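Local atomic coordinates of uracil-DNA glycosylase (Nitratifractor salsuginis, PDB entry 5X3G), a protein that belongs to the uracil-DNA glycosylase family, single-domain alpha/beta proteins built round a central four-stranded parallel sheet with helices packed about it. Residues 12-17 and 41-46; 171-174 and 178-181. All coordinates share one frame; numbering follows the deposited sequence.

Contact 1. Residues 12-17 and 41-46; sequences HQLQEL and SYLEWM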
ATOM      1  N   HIS A  12     -11.306 -21.730 -10.931  1.00 35.59           N
ATOM      2  CA  HIS A  12     -12.274 -21.825  -9.842  1.00 38.45           C
ATOM      3  C   HIS A  12     -11.632 -21.467  -8.506  1.00 33.65           C
ATOM      4  O   HIS A  12     -12.222 -20.739  -7.695  1.00 34.70           O
ATOM      5  CB  HIS A  12     -12.866 -23.237  -9.803  1.00 38.16           C
ATOM      6  CG  HIS A  12     -14.121 -23.352  -8.993  1.00 36.47           C
ATOM      7  ND1 HIS A  12     -14.133 -23.838  -7.703  1.00 44.76           N
ATOM      8  CD2 HIS A  12     -15.407 -23.060  -9.296  1.00 42.92           C
ATOM      9  CE1 HIS A  12     -15.373 -23.833  -7.244  1.00 44.33           C
ATOM     10  NE2 HIS A  12     -16.166 -23.365  -8.192  1.00 50.15           N
ATOM     11  N   GLN A  13     -10.410 -21.952  -8.272  1.00 31.99           N
ATOM     12  CA  GLN A  13      -9.706 -21.637  -7.035  1.00 33.19           C
ATOM     13  C   GLN A  13      -9.375 -20.154  -6.931  1.00 32.53           C
ATOM     14  O   GLN A  13      -9.376 -19.602  -5.828  1.00 28.97           O
ATOM     15  CB  GLN A  13      -8.424 -22.461  -6.929  1.00 32.35           C
ATOM     16  CG  GLN A  13      -8.634 -23.963  -6.981  1.00 42.68           C
ATOM     17  CD  GLN A  13      -7.360 -24.728  -6.689  1.00 58.23           C
ATOM     18  OE1 GLN A  13      -6.580 -24.345  -5.816  1.00 65.63           O
ATOM     19  NE2 GLN A  13      -7.137 -25.811  -7.424  1.00 62.86           N
ATOM     20  N   LEU A  14      -9.073 -19.499  -8.055  1.00 31.45           N
ATOM     21  CA  LEU A  14      -8.726 -18.080  -8.004  1.00 33.29           C
ATOM     22  C   LEU A  14      -9.958 -17.220  -7.757  1.00 30.12           C
ATOM     23  O   LEU A  14      -9.893 -16.232  -7.016  1.00 33.21           O
ATOM     24  CB  LEU A  14      -8.021 -17.657  -9.291  1.00 27.77           C
ATOM     25  CG  LEU A  14      -6.668 -18.317  -9.561  1.00 31.05           C
ATOM     26  CD1 LEU A  14      -6.043 -17.775 -10.842  1.00 30.29           C
ATOM     27  CD2 LEU A  14      -5.738 -18.137  -8.373  1.00 28.42           C
ATOM     28  N   GLN A  15     -11.088 -17.573  -8.375  1.00 26.51           N
ATOM     29  CA  GLN A  15     -12.339 -16.906  -8.032  1.00 35.57           C
ATOM     30  C   GLN A  15     -12.668 -17.107  -6.556  1.00 37.02           C
ATOM     31  O   GLN A  15     -13.137 -16.179  -5.879  1.00 36.95           O
ATOM     32  CB  GLN A  15     -13.469 -17.417  -8.928  1.00 33.42           C
ATOM     33  CG  GLN A  15     -13.273 -17.080 -10.404  1.00 35.04           C
ATOM     34  CD  GLN A  15     -14.259 -17.793 -11.310  1.00 47.25           C
ATOM     35  OE1 GLN A  15     -14.560 -18.970 -11.115  1.00 38.17           O
ATOM     36  NE2 GLN A  15     -14.760 -17.082 -12.314  1.00 44.92           N
ATOM     37  N   GLU A  16     -12.398 -18.308  -6.032  1.00 32.45           N
ATOM     38  CA  GLU A  16     -12.545 -18.530  -4.597  1.00 36.05           C
ATOM     39  C   GLU A  16     -11.637 -17.602  -3.798  1.00 32.03           C
ATOM     40  O   GLU A  16     -12.069 -17.013  -2.803  1.00 29.25           O
ATOM     41  CB  GLU A  16     -12.249 -19.985  -4.243  1.00 42.04           C
ATOM     42  CG  GLU A  16     -12.399 -20.274  -2.757  1.00 46.04           C
ATOM     43  CD  GLU A  16     -11.882 -21.640  -2.357  1.00 52.39           C
ATOM     44  OE1 GLU A  16     -12.281 -22.126  -1.279  1.00 54.80           O
ATOM     45  OE2 GLU A  16     -11.079 -22.224  -3.114  1.00 50.73           O
ATOM     46  N   LEU A  17     -10.376 -17.467  -4.214  1.00 27.24           N
ATOM     47  CA  LEU A  17      -9.444 -16.599  -3.500  1.00 34.39           C
ATOM     48  C   LEU A  17      -9.933 -15.158  -3.490  1.00 28.16           C
ATOM     49  O   LEU A  17      -9.814 -14.461  -2.475  1.00 24.64           O
ATOM     50  CB  LEU A  17      -8.058 -16.686  -4.136  1.00 22.32           C
ATOM     51  CG  LEU A  17      -6.988 -15.751  -3.567  1.00 31.57           C
ATOM     52  CD1 LEU A  17      -6.637 -16.119  -2.133  1.00 31.95           C
ATOM     53  CD2 LEU A  17      -5.756 -15.753  -4.450  1.00 33.85           C
ATOM     54  N   SER A  41       2.798 -24.411  -9.758  1.00 40.94           N
ATOM     55  CA  SER A  41       3.192 -24.913  -8.445  1.00 44.75           C
ATOM     56  C   SER A  41       3.135 -23.810  -7.396  1.00 38.25           C
ATOM     57  O   SER A  41       2.689 -24.040  -6.265  1.00 42.02           O
ATOM     58  CB  SER A  41       4.593 -25.522  -8.508  1.00 24.66           C
ATOM     59  N   TYR A  42       3.573 -22.601  -7.760  1.00 42.01           N
ATOM     60  CA  TYR A  42       3.477 -21.470  -6.843  1.00 43.03           C
ATOM     61  C   TYR A  42       2.029 -21.211  -6.443  1.00 42.35           C
ATOM     62  O   TYR A  42       1.742 -20.912  -5.276  1.00 40.50           O
ATOM     63  CB  TYR A  42       4.091 -20.227  -7.486  1.00 34.86           C
ATOM     64  CG  TYR A  42       4.391 -19.109  -6.513  1.00 34.31           C
ATOM     65  CD1 TYR A  42       5.625 -19.024  -5.883  1.00 34.09           C
ATOM     66  CD2 TYR A  42       3.439 -18.139  -6.224  1.00 33.09           C
ATOM     67  CE1 TYR A  42       5.904 -18.006  -4.992  1.00 39.67           C
ATOM     68  CE2 TYR A  42       3.709 -17.116  -5.334  1.00 32.90           C
ATOM     69  CZ  TYR A  42       4.943 -17.055  -4.721  1.00 34.41           C
ATOM     70  OH  TYR A  42       5.220 -16.041  -3.837  1.00 35.73           O
ATOM     71  N   LEU A  43       1.100 -21.335  -7.394  1.00 43.33           N
ATOM     72  CA  LEU A  43      -0.311 -21.128  -7.083  1.00 36.06           C
ATOM     73  C   LEU A  43      -0.842 -22.220  -6.163  1.00 42.67           C
ATOM     74  O   LEU A  43      -1.663 -21.948  -5.280  1.00 40.39           O
ATOM     75  CB  LEU A  43      -1.132 -21.063  -8.370  1.00 36.58           C
ATOM     76  CG  LEU A  43      -1.109 -19.720  -9.101  1.00 35.63           C
ATOM     77  CD1 LEU A  43      -1.873 -19.803 -10.412  1.00 35.23           C
ATOM     78  CD2 LEU A  43      -1.690 -18.639  -8.210  1.00 34.90           C
ATOM     79  N   GLU A  44      -0.394 -23.464  -6.358  1.00 43.66           N
ATOM     80  CA  GLU A  44      -0.824 -24.541  -5.470  1.00 40.85           C
ATOM     81  C   GLU A  44      -0.309 -24.322  -4.052  1.00 28.18           C
ATOM     82  O   GLU A  44      -1.061 -24.475  -3.079  1.00 39.20           O
ATOM     83  CB  GLU A  44      -0.350 -25.890  -6.014  1.00 38.24           C
ATOM     84  N   TRP A  45       0.972 -23.963  -3.917  1.00 36.62           N
ATOM     85  CA  TRP A  45       1.517 -23.635  -2.603  1.00 35.58           C
ATOM     86  C   TRP A  45       0.754 -22.489  -1.957  1.00 42.67           C
ATOM     87  O   TRP A  45       0.471 -22.518  -0.754  1.00 40.79           O
ATOM     88  CB  TRP A  45       2.996 -23.273  -2.720  1.00 41.53           C
ATOM     89  CG  TRP A  45       3.521 -22.613  -1.484  1.00 44.98           C
ATOM     90  CD1 TRP A  45       3.711 -23.193  -0.267  1.00 45.32           C
ATOM     91  CD2 TRP A  45       3.897 -21.237  -1.336  1.00 46.99           C
ATOM     92  NE1 TRP A  45       4.197 -22.271   0.629  1.00 46.34           N
ATOM     93  CE2 TRP A  45       4.318 -21.062  -0.004  1.00 46.48           C
ATOM     94  CE3 TRP A  45       3.926 -20.140  -2.203  1.00 37.49           C
ATOM     95  CZ2 TRP A  45       4.761 -19.836   0.484  1.00 37.95           C
ATOM     96  CZ3 TRP A  45       4.366 -18.923  -1.716  1.00 39.87           C
ATOM     97  CH2 TRP A  45       4.777 -18.781  -0.386  1.00 44.91           C
HETATM   98  N   MSE A  46       0.423 -21.469  -2.740  1.00 42.85           N
HETATM   99  CA  MSE A  46      -0.328 -20.321  -2.255  1.00 43.51           C
HETATM  100  C   MSE A  46      -1.713 -20.727  -1.767  1.00 45.37           C
HETATM  101  O   MSE A  46      -2.225 -20.189  -0.786  1.00 36.51           O
HETATM  102  CB  MSE A  46      -0.444 -19.286  -3.364  1.00 36.69           C
HETATM  103  CG  MSE A  46      -0.279 -17.860  -2.925  1.00 40.39           C
HETATM  104 SE   MSE A  46      -0.415 -16.735  -4.497  1.00 56.47          SE
HETATM  105  CE  MSE A  46      -2.307 -16.321  -4.396  1.00 41.45           C
TER

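Contact 2. Residues 171-174 and 178-181; sequences LLFT and ESRR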
ATOM      1  N   LEU A 171       2.881 -10.019  -3.166  1.00 26.69           N
ATOM      2  CA  LEU A 171       1.762  -9.985  -2.233  1.00 27.66           C
ATOM      3  C   LEU A 171       1.953 -10.882  -1.017  1.00 24.75           C
ATOM      4  O   LEU A 171       1.082 -10.898  -0.140  1.00 22.92           O
ATOM      5  CB  LEU A 171       0.463 -10.372  -2.949  1.00 21.99           C
ATOM      6  CG  LEU A 171       0.052  -9.518  -4.148  1.00 23.67           C
ATOM      7  CD1 LEU A 171      -1.355  -9.890  -4.600  1.00 22.17           C
ATOM      8  CD2 LEU A 171       0.147  -8.031  -3.831  1.00 25.36           C
ATOM      9  N   LEU A 172       3.055 -11.626  -0.930  1.00 25.07           N
ATOM     10  CA  LEU A 172       3.268 -12.498   0.216  1.00 27.18           C
ATOM     11  C   LEU A 172       4.734 -12.473   0.620  1.00 24.81           C
ATOM     12  O   LEU A 172       5.616 -12.130  -0.170  1.00 31.60           O
ATOM     13  CB  LEU A 172       2.795 -13.934  -0.071  1.00 23.67           C
ATOM     14  CG  LEU A 172       3.424 -14.765  -1.197  1.00 32.63           C
ATOM     15  CD1 LEU A 172       4.785 -15.337  -0.814  1.00 31.58           C
ATOM     16  CD2 LEU A 172       2.468 -15.876  -1.611  1.00 28.56           C
ATOM     17  N   PHE A 173       4.976 -12.864   1.871  1.00 29.41           N
ATOM     18  CA  PHE A 173       6.298 -12.872   2.482  1.00 29.19           C
ATOM     19  C   PHE A 173       6.491 -14.202   3.193  1.00 28.21           C
ATOM     20  O   PHE A 173       5.589 -14.661   3.900  1.00 30.37           O
ATOM     21  CB  PHE A 173       6.440 -11.706   3.473  1.00 32.97           C
ATOM     22  CG  PHE A 173       7.701 -11.743   4.303  1.00 32.27           C
ATOM     23  CD1 PHE A 173       8.823 -11.040   3.902  1.00 30.51           C
ATOM     24  CD2 PHE A 173       7.751 -12.446   5.498  1.00 37.74           C
ATOM     25  CE1 PHE A 173       9.976 -11.054   4.660  1.00 31.09           C
ATOM     26  CE2 PHE A 173       8.903 -12.468   6.261  1.00 33.91           C
ATOM     27  CZ  PHE A 173      10.016 -11.768   5.841  1.00 31.77           C
ATOM     28  N   THR A 174       7.661 -14.815   3.014  1.00 30.46           N
ATOM     29  CA  THR A 174       8.017 -16.033   3.733  1.00 35.60           C
ATOM     30  C   THR A 174       9.187 -15.804   4.681  1.00 36.86           C
ATOM     31  O   THR A 174       9.082 -16.078   5.880  1.00 43.38           O
ATOM     32  CB  THR A 174       8.341 -17.166   2.746  1.00 34.50           C
ATOM     33  OG1 THR A 174       9.380 -16.749   1.851  1.00 39.54           O
ATOM     34  CG2 THR A 174       7.109 -17.542   1.942  1.00 27.69           C
ATOM     35  N   GLU A 178      14.035 -14.935   1.082  1.00 45.24           N
ATOM     36  CA  GLU A 178      13.320 -15.334  -0.119  1.00 49.15           C
ATOM     37  C   GLU A 178      12.553 -14.190  -0.770  1.00 49.30           C
ATOM     38  O   GLU A 178      11.807 -14.429  -1.725  1.00 43.20           O
ATOM     39  CB  GLU A 178      12.372 -16.492   0.223  1.00 48.88           C
ATOM     40  CG  GLU A 178      13.068 -17.597   1.022  1.00 50.99           C
ATOM     41  CD  GLU A 178      12.151 -18.735   1.427  1.00 56.09           C
ATOM     42  OE1 GLU A 178      11.132 -18.477   2.099  1.00 49.49           O
ATOM     43  OE2 GLU A 178      12.460 -19.899   1.086  1.00 52.83           O
ATOM     44  N   SER A 179      12.743 -12.952  -0.302  1.00 48.72           N
ATOM     45  CA  SER A 179      11.940 -11.836  -0.793  1.00 43.63           C
ATOM     46  C   SER A 179      12.243 -11.516  -2.252  1.00 44.78           C
ATOM     47  O   SER A 179      11.323 -11.275  -3.043  1.00 42.26           O
ATOM     48  CB  SER A 179      12.165 -10.602   0.083  1.00 44.74           C
ATOM     49  OG  SER A 179      11.619 -10.786   1.378  1.00 45.44           O
ATOM     50  N   ARG A 180      13.526 -11.495  -2.627  1.00 50.22           N
ATOM     51  CA  ARG A 180      13.882 -11.224  -4.017  1.00 40.78           C
ATOM     52  C   ARG A 180      13.240 -12.237  -4.956  1.00 42.19           C
ATOM     53  O   ARG A 180      12.681 -11.868  -6.000  1.00 45.99           O
ATOM     54  CB  ARG A 180      15.403 -11.228  -4.179  1.00 52.94           C
ATOM     55  N   ARG A 181      13.294 -13.522  -4.590  1.00 36.73           N
ATOM     56  CA  ARG A 181      12.673 -14.559  -5.406  1.00 38.86           C
ATOM     57  C   ARG A 181      11.171 -14.338  -5.538  1.00 38.65           C
ATOM     58  O   ARG A 181      10.605 -14.532  -6.620  1.00 37.65           O
ATOM     59  CB  ARG A 181      12.957 -15.936  -4.807  1.00 38.35           C
TER
HETATM   60  O   HOH W   1       9.790 -13.543   1.527  1.00 30.13           O

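Contact 1. Residues 12-17 and 41-46
Leu14 and Leu17 of helix 11-20 face Leu43 and Met46 of helix 40-48 at matched three-residue spacings, the two helices heading in the same general direction with the CA atoms of Leu14 and Leu43 9.0 Å apart and those of Leu17 and Met46 9.9 Å apart. Leu14 and Leu43 meet through one branch each, CD2 to CD2 at 4.1 Å, and the two side chains cross at about a right angle. One turn on, Leu17 has CG anti to its own nitrogen (chi1 175°), and its CD2 reaches the CE of Met46, a selenomethionine. That chain runs straight to SE and then bends (chi3 94°), which swings CE across the leucine branch; the 3.5 Å between Leu17 CD2 and Met46 CE is tight for two carbons. The pair illustrates how helices can meet through methyl ends spaced three residues apart. Both belong to the N-terminal helical region preceding the central sheet, and helix 28-35 between them in sequence adds Leu35 against Leu14. From a different side of helix 40-48, Tyr42 and Trp45 project toward helix 179-196 and the loop before it, with Trp45 CE3 4.0 Å above the plane of the Tyr42 ring, over its centre.

Contact 2. Residues 171-174 and 178-181
Thr174 and Glu178 meet across the turn through their oxygens: Thr174 OG1 donates to Glu178 OE1 at 2.5 Å, so short that the exact length is doubtful. The two side chains cross at about a right angle. With chi1 at 56°, the threonine hydroxyl sits between its backbone nitrogen and carbonyl carbon and faces the glutamate, which arrives extended beyond CG (chi2 178°). Beside this pair, Ser179 OG approaches the Phe173 ring obliquely, 3.7 Å from CE1. A water spans the same gap, accepting from Thr174 N at 2.9 Å and donating a weak bond to Ser179 OG at 3.3 Å, which ties loop backbone to the helix start.

Partners outside the two segments hold the same hydroxyls. His182, one turn further along the helix, uses NE2 to bond Thr174 OG1, so this hydroxyl is gripped by two protein partners. The principal partner of Ser179 OG is Asp79 OD2. In the second shell, Phe173 packs on Asp79, Pro82 and Ile53, with backbone hydrogen bonds to Ile53.

Glu178 stands right before helix 179-196, at its N-cap position. The contact closes the loop that carries the chain from the edge strand 164-168 of the parallel sheet into that helix, while helix 40-48 covers Leu172 with Tyr42, Trp45 and Met46, and Thr174 with Trp45.

How the contacts relate
Contacts 1 and 2 follow one another along the chain, their centres about 17 Å apart, yet they share a wall: helix 40-48 presents Leu43 and Met46 to helix 11-20 and presents Tyr42 and Trp45 to the loop of contact 2. Trp45 CH2 lies 3.5 Å from Thr174 CG2, and Met46 CG lies 3.6 Å from Leu172 CD2, so Met46 touches both Leu17 of contact 1 and the loop segment 171-174. His182, already met at Thr174, bonds Tyr42 OH through its other ring nitrogen, ND1, and so joins the two contacts. Contact 2 is the one that reaches Asp79, which lies in the family's GQDPY signature and probably borders the active site, as in relatives; contact 1 belongs to the helical periphery.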